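Local coordinates for fumarate reductase iron-sulfur subunit (PDB 7D6V) that carries electrons through its three iron-sulfur clusters in the succinate dehydrogenase Sdh1, linking the flavoprotein subunit to the membrane-embedded part of the enzyme, at the interface of chains B and A. Residues are numbered along the deposited sequence; one frame, centred on the assembly and turned at random. Chains: chain A, Fumarate reductase iron-sulfur subunit; chain B, Succinate dehydrogenase subunit A.

The interface of chains B and A. Residues chain B 44, 138, 142; chain A 59, 145-148, 172.
B:Arg142 and A:Glu147 meet where the flavoprotein leans against the cluster-binding loops of the iron-sulfur subunit, and they illustrate how one acidic side chain can serve two guanidinium groups. The side chains are skewed, with guanidinium and carboxylate planes 37° apart. OE1 of A:Glu147 sits over one face of the B:Arg142 guanidinium, offset toward its rim, and the salt bridge to NH2 is long at 3.7 Å. CD1 of B:Leu138, from the same helix 136-159, backs the opposite face 4.3 Å above its centre, so the guanidinium is sandwiched between a methyl group and a carboxylate. Backbone atoms of A:Ile146 and A:Glu147 lie at its edge. The bend of B:Arg142 at chi2 (-65°) turns the head group toward this loop, its NE 3.5 Å from the A:Cys145 carbonyl O. The other carboxylate oxygen of A:Glu147, OE2, accepts a hydrogen bond on its anti side from NE of A:Arg172, a second-shell residue of helix 171-181 that steadies the acid. A:Arg172 in turn lies with one face over SG of A:Cys145. This cysteine and A:Cys148 bracket the CxxC motif that binds the 4Fe-4S cluster, so the contact lies directly on a cluster-binding loop. The carboxylate between them would probably ease the like charges of B:Arg142 and A:Arg172, whose NE and NH1 lie 4.4 Å apart. At the backbone of the same loop, B:Lys44 bends at chi4 (-49°) and its ammonium bridges two backbone carbonyls, one from the 2Fe-2S loop and one from the 4Fe-4S loop. NZ donates to O of A:Cys59 at 2.9 Å, and reaches O of A:Glu147 at 2.6 Å from above the carbonyl plane.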
loop_
_atom_site.group_PDB
_atom_site.type_symbol
_atom_site.label_atom_id
_atom_site.label_comp_id
_atom_site.label_asym_id
_atom_site.label_seq_id
_atom_site.Cartn_x
_atom_site.Cartn_y
_atom_site.Cartn_z
ATOM N N LYS B 44 -4.982 -7.879 -0.292
ATOM C CA LYS B 44 -3.778 -7.769 0.523
ATOM C C LYS B 44 -2.816 -8.927 0.279
ATOM O O LYS B 44 -2.059 -9.310 1.172
ATOM C CB LYS B 44 -4.138 -7.678 2.004
ATOM C CG LYS B 44 -5.091 -6.551 2.336
ATOM C CD LYS B 44 -4.962 -6.133 3.784
ATOM C CE LYS B 44 -5.858 -4.955 4.094
ATOM N NZ LYS B 44 -5.713 -3.877 3.088
ATOM N N LEU B 138 0.772 -3.032 -6.509
ATOM C CA LEU B 138 -0.395 -2.451 -5.856
ATOM C C LEU B 138 -1.424 -1.992 -6.878
ATOM O O LEU B 138 -2.626 -2.227 -6.705
ATOM C CB LEU B 138 0.031 -1.284 -4.967
ATOM C CG LEU B 138 -1.100 -0.492 -4.313
ATOM C CD1 LEU B 138 -1.749 -1.307 -3.212
ATOM C CD2 LEU B 138 -0.588 0.828 -3.775
ATOM N N ARG B 142 -5.119 -3.660 -7.051
ATOM C CA ARG B 142 -6.246 -2.756 -6.858
ATOM C C ARG B 142 -7.175 -2.785 -8.059
ATOM O O ARG B 142 -8.400 -2.838 -7.906
ATOM C CB ARG B 142 -5.749 -1.330 -6.635
ATOM C CG ARG B 142 -5.463 -0.964 -5.205
ATOM C CD ARG B 142 -6.692 -0.954 -4.319
ATOM N NE ARG B 142 -6.266 -0.903 -2.926
ATOM C CZ ARG B 142 -5.853 -1.962 -2.242
ATOM N NH1 ARG B 142 -5.834 -3.154 -2.814
ATOM N NH2 ARG B 142 -5.465 -1.834 -0.986
ATOM N N CYS A 59 0.811 -2.975 2.513
ATOM C CA CYS A 59 -0.542 -3.489 2.669
ATOM C C CYS A 59 -1.843 -3.104 3.354
ATOM O O CYS A 59 -2.918 -3.135 2.742
ATOM C CB CYS A 59 -0.643 -5.007 2.461
ATOM S SG CYS A 59 -0.160 -6.046 3.859
ATOM N N CYS A 145 -3.242 4.482 -2.160
ATOM C CA CYS A 145 -3.876 3.975 -0.943
ATOM C C CYS A 145 -3.887 2.483 -0.589
ATOM O O CYS A 145 -4.677 1.716 -1.141
ATOM C CB CYS A 145 -5.311 4.512 -0.855
ATOM S SG CYS A 145 -6.435 3.483 0.118
ATOM N N ILE A 146 -3.015 2.077 0.335
ATOM C CA ILE A 146 -3.067 0.710 0.834
ATOM C C ILE A 146 -4.238 0.646 1.804
ATOM O O ILE A 146 -4.319 1.433 2.751
ATOM C CB ILE A 146 -1.741 0.294 1.496
ATOM C CG1 ILE A 146 -1.438 1.122 2.746
ATOM C CG2 ILE A 146 -0.595 0.447 0.517
ATOM C CD1 ILE A 146 -0.466 0.474 3.688
ATOM N N GLU A 147 -5.179 -0.251 1.550
ATOM C CA GLU A 147 -6.431 -0.165 2.285
ATOM C C GLU A 147 -6.230 -0.606 3.728
ATOM O O GLU A 147 -6.646 -1.698 4.126
ATOM C CB GLU A 147 -7.509 -0.990 1.587
ATOM C CG GLU A 147 -8.049 -0.311 0.347
ATOM C CD GLU A 147 -9.087 -1.137 -0.370
ATOM O OE1 GLU A 147 -9.045 -2.378 -0.254
ATOM O OE2 GLU A 147 -9.948 -0.545 -1.050
ATOM N N CYS A 148 -5.622 0.269 4.522
ATOM C CA CYS A 148 -5.387 -0.007 5.933
ATOM C C CYS A 148 -6.624 0.366 6.747
ATOM O O CYS A 148 -6.932 -0.268 7.756
ATOM C CB CYS A 148 -4.168 0.766 6.438
ATOM S SG CYS A 148 -4.533 2.439 7.017
ATOM N N ARG A 172 -11.787 7.198 3.118
ATOM C CA ARG A 172 -11.207 6.390 2.051
ATOM C C ARG A 172 -12.111 6.363 0.827
ATOM O O ARG A 172 -11.642 6.496 -0.308
ATOM C CB ARG A 172 -10.935 4.971 2.554
ATOM C CG ARG A 172 -10.094 4.112 1.621
ATOM C CD ARG A 172 -10.963 3.219 0.748
ATOM N NE ARG A 172 -10.206 2.542 -0.298
ATOM C CZ ARG A 172 -9.791 3.117 -1.421
ATOM N NH1 ARG A 172 -9.107 2.414 -2.311
ATOM N NH2 ARG A 172 -10.054 4.392 -1.656
#